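Local coordinates for protein Phosphoglucosamine/phosphogalactosamine mutase (Sulfolobus tokodaii, PDB 2F7L) that interconverts the 6-phosphates and 1-phosphates of glucosamine and galactosamine, a magnesium-dependent step in the synthesis of UDP-N-acetylglucosamine and UDP-N-acetylgalactosamine, at residues L176-N181 with S211-E216; I250-R255 with S359-F364; K374-L379 with E426-I431; K390-V395 with N446-I451. All coordinates share one frame; numbering follows the deposited sequence.

Contact 1 of 4, residues L176-N181 with S211-E216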
# COMPACT_ATOMS: atom_id res chain seq x y z
N LEU A 176 -15.19 8.57 10.99
CA LEU A 176 -14.13 8.37 12.00
C LEU A 176 -12.85 8.03 11.24
O LEU A 176 -12.86 7.24 10.30
CB LEU A 176 -14.48 7.26 12.99
CG LEU A 176 -13.28 6.87 13.87
CD1 LEU A 176 -13.69 6.29 15.21
CD2 LEU A 176 -12.47 5.85 13.09
N ILE A 177 -11.75 8.66 11.65
CA ILE A 177 -10.45 8.45 11.02
C ILE A 177 -9.39 7.97 12.02
O ILE A 177 -9.15 8.60 13.05
CB ILE A 177 -9.99 9.75 10.35
CG1 ILE A 177 -10.97 10.13 9.24
CG2 ILE A 177 -8.61 9.58 9.81
CD1 ILE A 177 -10.67 11.46 8.54
N ASP A 178 -8.78 6.83 11.70
CA ASP A 178 -7.74 6.21 12.52
C ASP A 178 -6.43 6.24 11.75
O ASP A 178 -6.09 5.29 11.04
CB ASP A 178 -8.13 4.77 12.85
CG ASP A 178 -7.18 4.10 13.86
OD1 ASP A 178 -6.22 4.75 14.32
OD2 ASP A 178 -7.41 2.92 14.19
N PRO A 179 -5.68 7.35 11.87
CA PRO A 179 -4.40 7.51 11.18
C PRO A 179 -3.25 6.78 11.86
O PRO A 179 -2.09 6.91 11.45
CB PRO A 179 -4.21 9.01 11.18
CG PRO A 179 -4.82 9.40 12.45
CD PRO A 179 -6.09 8.62 12.48
N ALA A 180 -3.58 6.01 12.90
CA ALA A 180 -2.58 5.23 13.63
C ALA A 180 -1.45 6.04 14.24
O ALA A 180 -0.29 5.64 14.20
CB ALA A 180 -2.01 4.13 12.72
N ASN A 181 -1.79 7.17 14.83
CA ASN A 181 -0.79 8.02 15.47
C ASN A 181 0.27 8.54 14.51
O ASN A 181 1.32 9.02 14.93
CB ASN A 181 -0.15 7.26 16.61
CG ASN A 181 -1.11 7.03 17.73
OD1 ASN A 181 -1.31 5.91 18.19
ND2 ASN A 181 -1.71 8.11 18.18
N SER A 211 1.53 3.66 20.65
CA SER A 211 0.96 3.08 21.85
C SER A 211 -0.41 2.43 21.67
O SER A 211 -0.62 1.32 22.14
CB SER A 211 0.85 4.18 22.89
OG SER A 211 -0.08 3.81 23.88
N ALA A 212 -1.34 3.11 21.01
CA ALA A 212 -2.69 2.56 20.85
C ALA A 212 -2.88 1.29 20.01
O ALA A 212 -3.76 0.46 20.30
CB ALA A 212 -3.62 3.65 20.36
N ARG A 213 -2.10 1.13 18.95
CA ARG A 213 -2.23 -0.08 18.13
C ARG A 213 -1.07 -0.17 17.15
O ARG A 213 -0.37 0.81 16.89
CB ARG A 213 -3.56 -0.11 17.36
CG ARG A 213 -3.64 0.78 16.14
CD ARG A 213 -4.81 0.42 15.25
NE ARG A 213 -5.03 1.43 14.22
CZ ARG A 213 -4.43 1.48 13.02
NH1 ARG A 213 -3.53 0.57 12.67
NH2 ARG A 213 -4.75 2.42 12.16
N GLN A 214 -0.86 -1.36 16.60
CA GLN A 214 0.21 -1.49 15.65
C GLN A 214 -0.20 -0.62 14.46
O GLN A 214 -1.38 -0.50 14.13
CB GLN A 214 0.37 -2.94 15.22
CG GLN A 214 -0.68 -3.43 14.25
CD GLN A 214 -0.40 -4.85 13.83
OE1 GLN A 214 -1.08 -5.41 12.95
NE2 GLN A 214 0.61 -5.46 14.45
N PRO A 215 0.78 -0.00 13.81
CA PRO A 215 0.50 0.85 12.65
C PRO A 215 -0.18 0.18 11.46
O PRO A 215 -0.79 0.85 10.64
CB PRO A 215 1.87 1.43 12.29
CG PRO A 215 2.84 0.41 12.88
CD PRO A 215 2.21 0.05 14.17
N GLU A 216 -0.07 -1.13 11.35
CA GLU A 216 -0.68 -1.79 10.22
C GLU A 216 -2.10 -2.19 10.54
O GLU A 216 -2.33 -3.00 11.43
CB GLU A 216 0.15 -3.00 9.84
CG GLU A 216 -0.52 -3.90 8.83
CD GLU A 216 0.16 -5.24 8.72
OE1 GLU A 216 0.69 -5.71 9.77
OE2 GLU A 216 0.15 -5.84 7.62

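Contact 2 of 4, residues I250-R255 with S359-F364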
# COMPACT_ATOMS: atom_id res chain seq x y z
N ILE A 250 -14.33 0.67 7.69
CA ILE A 250 -15.18 0.07 8.72
C ILE A 250 -16.55 0.70 8.51
O ILE A 250 -16.70 1.90 8.68
CB ILE A 250 -14.66 0.43 10.13
CG1 ILE A 250 -13.18 0.03 10.24
CG2 ILE A 250 -15.46 -0.30 11.18
CD1 ILE A 250 -12.54 0.43 11.55
N ASP A 251 -17.54 -0.11 8.11
CA ASP A 251 -18.88 0.41 7.85
C ASP A 251 -19.73 0.74 9.07
O ASP A 251 -19.33 0.51 10.22
CB ASP A 251 -19.66 -0.55 6.97
CG ASP A 251 -19.94 -1.87 7.66
OD1 ASP A 251 -19.98 -1.89 8.92
OD2 ASP A 251 -20.13 -2.89 6.94
N SER A 252 -20.92 1.28 8.81
CA SER A 252 -21.88 1.68 9.84
C SER A 252 -22.15 0.63 10.92
O SER A 252 -22.48 0.98 12.05
CB SER A 252 -23.18 2.10 9.17
OG SER A 252 -23.27 1.51 7.88
N GLU A 253 -22.02 -0.65 10.56
CA GLU A 253 -22.25 -1.74 11.51
C GLU A 253 -21.10 -1.88 12.48
O GLU A 253 -21.22 -2.55 13.50
CB GLU A 253 -22.43 -3.07 10.77
CG GLU A 253 -23.58 -3.09 9.78
CD GLU A 253 -24.93 -2.75 10.41
OE1 GLU A 253 -24.95 -2.15 11.51
OE2 GLU A 253 -25.97 -3.08 9.77
N GLY A 254 -19.98 -1.24 12.17
CA GLY A 254 -18.83 -1.32 13.05
C GLY A 254 -17.99 -2.55 12.76
O GLY A 254 -17.30 -3.06 13.63
N ARG A 255 -18.09 -3.03 11.53
CA ARG A 255 -17.32 -4.20 11.13
C ARG A 255 -16.27 -3.78 10.11
O ARG A 255 -16.57 -3.06 9.15
CB ARG A 255 -18.26 -5.27 10.55
CG ARG A 255 -19.26 -4.74 9.57
CD ARG A 255 -20.36 -5.74 9.25
NE ARG A 255 -21.20 -5.20 8.18
CZ ARG A 255 -21.94 -5.93 7.36
NH1 ARG A 255 -21.95 -7.24 7.50
NH2 ARG A 255 -22.62 -5.35 6.38
N SER A 359 -26.28 3.14 3.05
CA SER A 359 -25.30 3.16 4.13
C SER A 359 -24.11 2.25 3.81
O SER A 359 -24.22 1.31 3.01
CB SER A 359 -25.92 2.71 5.45
OG SER A 359 -26.05 1.30 5.50
N SER A 360 -22.98 2.56 4.44
CA SER A 360 -21.75 1.80 4.25
C SER A 360 -22.00 0.31 4.50
O SER A 360 -21.56 -0.54 3.73
CB SER A 360 -20.67 2.31 5.20
OG SER A 360 -21.01 1.99 6.54
N ALA A 361 -22.71 0.01 5.58
CA ALA A 361 -23.01 -1.38 5.92
C ALA A 361 -23.73 -2.08 4.77
O ALA A 361 -23.37 -3.18 4.36
CB ALA A 361 -23.86 -1.45 7.18
N GLU A 362 -24.76 -1.42 4.23
CA GLU A 362 -25.50 -2.01 3.14
C GLU A 362 -24.63 -2.13 1.90
O GLU A 362 -24.57 -3.19 1.29
CB GLU A 362 -26.75 -1.19 2.80
CG GLU A 362 -27.60 -1.89 1.74
CD GLU A 362 -28.71 -1.03 1.17
OE1 GLU A 362 -29.44 -0.39 1.97
OE2 GLU A 362 -28.85 -1.01 -0.09
N LEU A 363 -23.97 -1.03 1.55
CA LEU A 363 -23.08 -0.96 0.39
C LEU A 363 -22.18 -2.18 0.30
O LEU A 363 -22.08 -2.84 -0.72
CB LEU A 363 -22.22 0.30 0.48
CG LEU A 363 -21.63 0.94 -0.78
CD1 LEU A 363 -20.14 1.08 -0.60
CD2 LEU A 363 -21.96 0.13 -2.01
N PHE A 364 -21.50 -2.46 1.41
CA PHE A 364 -20.59 -3.60 1.47
C PHE A 364 -21.30 -4.92 1.31
O PHE A 364 -20.77 -5.85 0.68
CB PHE A 364 -19.82 -3.57 2.79
CG PHE A 364 -18.57 -2.76 2.72
CD1 PHE A 364 -18.52 -1.48 3.27
CD2 PHE A 364 -17.45 -3.25 2.03
CE1 PHE A 364 -17.38 -0.71 3.13
CE2 PHE A 364 -16.31 -2.49 1.89
CZ PHE A 364 -16.27 -1.21 2.43

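Contact 3 of 4, residues K374-L379 with E426-I431. With SO4 (sulfate ion), chain C.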
# COMPACT_ATOMS: atom_id res chain seq x y z
N LYS A 374 -6.80 -19.13 6.90
CA LYS A 374 -5.40 -19.00 6.50
C LYS A 374 -4.53 -19.82 7.44
O LYS A 374 -5.03 -20.33 8.43
CB LYS A 374 -4.97 -17.53 6.55
CG LYS A 374 -4.38 -17.12 7.90
CD LYS A 374 -4.89 -15.79 8.43
CE LYS A 374 -4.35 -14.62 7.65
NZ LYS A 374 -4.78 -14.76 6.25
N THR A 375 -3.23 -19.94 7.14
CA THR A 375 -2.26 -20.68 7.96
C THR A 375 -0.83 -20.60 7.44
O THR A 375 -0.60 -20.27 6.28
CB THR A 375 -2.63 -22.18 8.07
OG1 THR A 375 -3.83 -22.32 8.84
CG2 THR A 375 -1.54 -22.98 8.77
N LYS A 376 0.12 -20.89 8.32
CA LYS A 376 1.53 -20.89 7.95
C LYS A 376 2.06 -22.28 8.26
O LYS A 376 1.73 -22.86 9.28
CB LYS A 376 2.32 -19.84 8.77
CG LYS A 376 1.66 -18.45 8.81
CD LYS A 376 2.67 -17.28 8.88
CE LYS A 376 3.22 -17.03 10.29
NZ LYS A 376 4.36 -16.03 10.31
N VAL A 377 2.85 -22.85 7.36
CA VAL A 377 3.45 -24.16 7.62
C VAL A 377 4.90 -24.12 7.18
O VAL A 377 5.23 -23.63 6.10
CB VAL A 377 2.66 -25.32 6.93
CG1 VAL A 377 1.74 -24.77 5.88
CG2 VAL A 377 3.63 -26.36 6.35
N ASP A 378 5.77 -24.59 8.07
CA ASP A 378 7.20 -24.58 7.83
C ASP A 378 7.57 -25.40 6.64
O ASP A 378 6.90 -26.39 6.32
CB ASP A 378 7.98 -25.12 9.03
CG ASP A 378 7.87 -24.24 10.26
OD1 ASP A 378 8.69 -24.44 11.18
OD2 ASP A 378 6.98 -23.36 10.32
N LEU A 379 8.65 -25.00 5.98
CA LEU A 379 9.11 -25.72 4.83
C LEU A 379 10.13 -26.70 5.36
O LEU A 379 11.19 -26.30 5.84
CB LEU A 379 9.76 -24.77 3.82
CG LEU A 379 9.60 -25.17 2.36
CD1 LEU A 379 10.33 -24.20 1.47
CD2 LEU A 379 10.10 -26.57 2.14
N GLU A 426 10.28 -15.60 5.90
CA GLU A 426 10.38 -16.72 6.81
C GLU A 426 10.46 -18.03 6.02
O GLU A 426 10.00 -18.10 4.88
CB GLU A 426 9.15 -16.73 7.71
CG GLU A 426 9.03 -15.49 8.58
CD GLU A 426 7.60 -15.24 9.01
OE1 GLU A 426 6.78 -14.84 8.14
OE2 GLU A 426 7.28 -15.45 10.20
N PRO A 427 11.05 -19.08 6.61
CA PRO A 427 11.17 -20.37 5.93
C PRO A 427 9.82 -21.04 6.08
O PRO A 427 9.70 -22.11 6.66
CB PRO A 427 12.25 -21.08 6.72
CG PRO A 427 11.96 -20.60 8.13
CD PRO A 427 11.64 -19.13 7.96
N ILE A 428 8.81 -20.40 5.51
CA ILE A 428 7.43 -20.86 5.65
C ILE A 428 6.56 -20.71 4.41
O ILE A 428 6.78 -19.83 3.59
CB ILE A 428 6.79 -20.08 6.82
CG1 ILE A 428 6.76 -20.97 8.06
CG2 ILE A 428 5.44 -19.45 6.42
CD1 ILE A 428 7.32 -20.28 9.29
N ILE A 429 5.56 -21.59 4.28
CA ILE A 429 4.62 -21.48 3.16
C ILE A 429 3.28 -21.05 3.75
O ILE A 429 2.76 -21.69 4.67
CB ILE A 429 4.42 -22.81 2.40
CG1 ILE A 429 5.62 -23.08 1.50
CG2 ILE A 429 3.15 -22.77 1.58
CD1 ILE A 429 6.60 -24.01 2.12
N ARG A 430 2.74 -19.94 3.24
CA ARG A 430 1.46 -19.43 3.71
C ARG A 430 0.37 -20.13 2.92
O ARG A 430 0.48 -20.29 1.72
CB ARG A 430 1.35 -17.92 3.49
CG ARG A 430 2.39 -17.07 4.25
CD ARG A 430 1.99 -15.59 4.36
NE ARG A 430 2.94 -14.83 5.19
CZ ARG A 430 3.92 -14.05 4.72
NH1 ARG A 430 4.10 -13.88 3.42
NH2 ARG A 430 4.74 -13.46 5.57
N ILE A 431 -0.68 -20.55 3.61
CA ILE A 431 -1.80 -21.20 2.96
C ILE A 431 -3.06 -20.42 3.30
O ILE A 431 -3.42 -20.35 4.47
CB ILE A 431 -2.05 -22.65 3.45
CG1 ILE A 431 -0.86 -23.55 3.12
CG2 ILE A 431 -3.30 -23.20 2.79
CD1 ILE A 431 -1.09 -25.01 3.45
S SO4 C . 6.53 -12.01 1.95
O1 SO4 C . 7.66 -11.67 0.97
O2 SO4 C . 7.03 -11.76 3.37
O3 SO4 C . 5.48 -11.09 1.70
O4 SO4 C . 6.40 -13.41 1.86

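Contact 4 of 4, residues K390-V395 with N446-I451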
# COMPACT_ATOMS: atom_id res chain seq x y z
N LYS A 390 4.03 -28.19 -7.89
CA LYS A 390 3.75 -29.24 -8.86
C LYS A 390 2.61 -30.16 -8.43
O LYS A 390 1.77 -30.53 -9.24
CB LYS A 390 5.00 -30.09 -9.07
CG LYS A 390 5.90 -29.66 -10.22
CD LYS A 390 5.44 -30.29 -11.54
CE LYS A 390 6.48 -30.09 -12.67
NZ LYS A 390 6.09 -30.75 -13.97
N LYS A 391 2.59 -30.51 -7.15
CA LYS A 391 1.57 -31.40 -6.59
C LYS A 391 0.18 -30.79 -6.54
O LYS A 391 -0.71 -31.19 -7.30
CB LYS A 391 1.99 -31.83 -5.19
CG LYS A 391 1.96 -33.33 -4.93
CD LYS A 391 0.59 -33.84 -4.52
CE LYS A 391 0.71 -35.27 -3.94
NZ LYS A 391 -0.46 -35.76 -3.13
N ILE A 392 -0.02 -29.83 -5.64
CA ILE A 392 -1.33 -29.20 -5.50
C ILE A 392 -1.87 -28.82 -6.84
O ILE A 392 -3.08 -28.86 -7.06
CB ILE A 392 -1.29 -27.94 -4.59
CG1 ILE A 392 0.02 -27.18 -4.76
CG2 ILE A 392 -1.46 -28.35 -3.14
CD1 ILE A 392 0.38 -26.32 -3.54
N LEU A 393 -0.97 -28.47 -7.74
CA LEU A 393 -1.37 -28.09 -9.07
C LEU A 393 -2.00 -29.29 -9.76
O LEU A 393 -3.16 -29.25 -10.18
CB LEU A 393 -0.15 -27.61 -9.84
CG LEU A 393 -0.37 -26.48 -10.83
CD1 LEU A 393 -1.64 -25.71 -10.50
CD2 LEU A 393 0.87 -25.58 -10.81
N GLU A 394 -1.25 -30.38 -9.86
CA GLU A 394 -1.75 -31.57 -10.52
C GLU A 394 -2.74 -32.38 -9.69
O GLU A 394 -2.97 -33.55 -9.96
CB GLU A 394 -0.60 -32.48 -10.97
CG GLU A 394 0.10 -33.22 -9.84
CD GLU A 394 1.31 -33.99 -10.34
OE1 GLU A 394 1.13 -34.83 -11.26
OE2 GLU A 394 2.43 -33.76 -9.83
N VAL A 395 -3.31 -31.75 -8.68
CA VAL A 395 -4.32 -32.43 -7.89
C VAL A 395 -5.53 -31.53 -7.78
O VAL A 395 -6.64 -32.01 -7.60
CB VAL A 395 -3.81 -32.84 -6.46
CG1 VAL A 395 -2.96 -31.77 -5.85
CG2 VAL A 395 -4.99 -33.11 -5.55
N ASN A 446 -6.95 -27.65 5.21
CA ASN A 446 -6.44 -28.89 5.77
C ASN A 446 -5.76 -29.76 4.74
O ASN A 446 -4.64 -30.23 4.97
CB ASN A 446 -7.56 -29.66 6.44
CG ASN A 446 -8.06 -28.96 7.67
OD1 ASN A 446 -7.26 -28.47 8.48
ND2 ASN A 446 -9.38 -28.89 7.82
N GLU A 447 -6.44 -29.99 3.62
CA GLU A 447 -5.87 -30.80 2.54
C GLU A 447 -4.53 -30.19 2.12
O GLU A 447 -3.49 -30.86 2.11
CB GLU A 447 -6.82 -30.85 1.34
CG GLU A 447 -8.04 -31.74 1.50
CD GLU A 447 -7.67 -33.07 2.16
OE1 GLU A 447 -7.65 -33.12 3.42
OE2 GLU A 447 -7.39 -34.06 1.44
N LEU A 448 -4.57 -28.91 1.77
CA LEU A 448 -3.38 -28.21 1.34
C LEU A 448 -2.24 -28.35 2.36
O LEU A 448 -1.11 -28.69 1.99
CB LEU A 448 -3.73 -26.74 1.08
CG LEU A 448 -4.71 -26.48 -0.07
CD1 LEU A 448 -5.22 -25.06 0.01
CD2 LEU A 448 -4.05 -26.74 -1.42
N LYS A 449 -2.56 -28.10 3.63
CA LYS A 449 -1.57 -28.19 4.71
C LYS A 449 -0.82 -29.52 4.61
O LYS A 449 0.40 -29.57 4.72
CB LYS A 449 -2.26 -28.08 6.08
CG LYS A 449 -1.35 -27.80 7.29
CD LYS A 449 -2.20 -27.19 8.40
CE LYS A 449 -1.39 -26.52 9.52
NZ LYS A 449 -0.81 -27.44 10.56
N LYS A 450 -1.57 -30.60 4.38
CA LYS A 450 -0.98 -31.91 4.24
C LYS A 450 0.05 -31.92 3.13
O LYS A 450 1.22 -32.19 3.38
CB LYS A 450 -2.04 -32.96 3.94
CG LYS A 450 -2.47 -33.76 5.15
CD LYS A 450 -3.77 -33.25 5.74
CE LYS A 450 -4.98 -33.93 5.09
NZ LYS A 450 -5.10 -33.61 3.63
N ILE A 451 -0.41 -31.63 1.92
CA ILE A 451 0.45 -31.60 0.73
C ILE A 451 1.70 -30.75 0.92
O ILE A 451 2.80 -31.13 0.50
CB ILE A 451 -0.29 -31.04 -0.51
CG1 ILE A 451 -1.51 -31.90 -0.82
CG2 ILE A 451 0.64 -30.99 -1.70
CD1 ILE A 451 -2.32 -31.38 -2.00

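Contact 1 of 4, residues L176-N181 with S211-E216
Asp178 and Arg213 reach toward each other tip to tip, and Arg213 NE donates to Asp178 OD2 at 2.8 Å in a salt bridge, although the exact place of that oxygen is less sure. The carboxylate and guanidinium planes stand 87° apart, so the acid meets the base through one oxygen and not as a flat two-pronged pair. Arg213 CG lies between its backbone N and carbonyl carbon (chi1 77°), and the chain then runs extended to NE. Its NH2 makes a weak bond of 3.4 Å to Asp178 O, near the guanidinium plane, and a further bond to His240 O. NH1 turns back on its own segment, bonding weakly to Gln214 O at 2.8 Å. Ala180 CB sits 3.2 Å above one guanidinium face, toward the rim, a place suited to a small methyl. Asp178 OD1 accepts from Ala180 N at 3.3 Å, an Asx turn that directs the chain as it leaves the strand. The side chain of Pro215 lies about 6 Å from that of Asp241, a probable magnesium ligand. The whole is a strand-end Asx turn and a loop of the second alpha/beta/alpha domain, joined by a buried arginine, with the Pro215 end of the loop near the probable magnesium site.

Contact 2 of 4, residues I250-R255 with S359-F364
A type I beta turn, Asp251 to Gly254, meets the first turn of helix 360-365, with Asp251 and Ser252 set against Ser360 and Ala361. Ser252 OG donates to Ser360 OG at 2.7 Å, and Ser360 OG in turn bonds to Asp235 O, a relay for which a small hydroxyl side chain is well suited. Ser360 OG stands between its backbone N and carbonyl carbon (chi1 68°), which turns it to the Ser252 side. Ser252 N also approaches it, but that separation is too short to be trusted. Asp251 has two tasks. Its OD1 takes weak bonds from the backbone N of Glu253, at 2.9 Å, and of Gly254 and Arg255, gathering the N-H groups of the turn and of the residue after it; its OD2 takes Arg255 NE at 2.8 Å through the syn lone pair, a salt bridge tilted 30° from the guanidinium plane, and also accepts from Gln257. The same OD2 lies 3.4 Å from Ala361 CA. Asp251 CB touches Phe364 CD1 at 4.0 Å, obliquely. Arg255 NH2 makes a weak bond of 3.1 Å to Ala361 O and a salt bridge to Asp365. An alanine in place of Asp251 would probably leave Glu253 N without this acceptor and Arg255 NE without its salt-bridge mate. Ser359 OG accepts from Glu362 N at 3.3 Å. The arrangement is a type I turn at the end of the edge strand 248-251 of the second alpha/beta/alpha domain, packed on an N-capped helix of the third, and so forms part of the interface between the two domains.

Contact 3 of 4, residues K374-L379 with E426-I431
Thr375 O is gripped twice: Ile431 N donates to it at 2.7 Å, almost straight at 175°, and Arg430 CA adds a CA-H...O contact at 3.4 Å. Thr375 with Ile431 and Val377 with Ile429 are the hydrogen-bonded pairs of two antiparallel strands, Ile429 N reaching Val377 O at 2.8 Å, while Lys376 with Arg430 is a non-hydrogen-bonded pair. Beyond the strands, Leu379 N still bonds to Pro427 O. On the face of Lys376 and Arg430, Lys376 NZ meets Glu426 OE2 at 3.0 Å, the two side chains crossing at about a right angle; this salt bridge, weak as a hydrogen bond, joins a network with Arg430. Arg430 NH1 also donates to a sulfate oxygen, O4, at 2.8 Å, as a long, flexible base can. Ile428 reaches Lys376 and Asp378, its CG2 3.9 Å from Lys376 CB and its CD1 near Asp378 OD2. An alanine in place of Ile428 would probably open a gap beside Lys376 CB and leave the Asp378 carboxylate without the side chain it rests against. The other face, of Thr375, Val377, Ile429 and Ile431, is mostly apolar: Val377 CG1 touches Ile431 CD1 at 3.7 Å, beta-branched residues suiting a strand. Strand 371-378 is the outermost of its five-stranded sheet, 428-435 lies between it and 416-422, and Val377, Ile429 and Ile431 pack on Val452 of helix 438-452.

Contact 4 of 4, residues K390-V395 with N446-I451
Ile451 and Ile392 make the centre of an apolar contact between two helices of the C-terminal domain. Ile451 CD1 lies 3.3 Å from Ile392 CG2, the side chains crossing at a slant, and Ile451 CG2 rests against the same methyl. Ile392 CG1 stands between its backbone N and carbonyl carbon (chi1 35°), while CG2 is beside the backbone N and faces the other helix. There CG2 also meets Leu448 CD2 at 3.5 Å, the two side chains crossing at about a right angle. One methyl of Ile392 is thus shared by a leucine and an isoleucine three residues apart, which lie on the same side of helix 438-452. Branched, uncharged side chains suit this place, since they fill the space between the helices, where the axes of the two short segments come no nearer than 10.5 Å. Toward the solvent, the aliphatic part of Lys391 closes the contact, its CB 3.8 Å from Ile451 CG2, so the long stem packs while the ammonium lies beyond. Val395 approaches Ile451 tip to tip, CG1 to CD1, though the place of Val395 CG1 is less sure. Polar contacts stay within one helix: Lys450 NZ bonds to Glu447 OE1 at 2.6 Å, a salt bridge across one turn, NZ meeting the oxygen from above the carboxylate plane. Ile392 and Leu448 also touch Val420 of strand 416-422 beneath them. The short segments run at 138°, closer to antiparallel than to parallel, and two helices lying side by side on one face of an antiparallel sheet are characteristic of this TBP-like domain.

How the contacts relate
The four contacts follow the order of the domains. Contacts 1 and 2 reach the same mixed sheet of the second alpha/beta/alpha domain, with centres about 20 Å apart; contact 1 lies near the probable magnesium site, whereas contact 2 joins the sheet's edge to the third domain. Contacts 3 and 4 belong to the C-terminal domain, where their segments alternate along the chain and their centres are about 13 Å apart. They touch directly: Ile431 CD1 is 3.4 Å from Lys449 N, so the sheet and its helices share one core. Contact 4 stands about 38 Å from contact 1, centre to centre, which places that packing far from the metal site.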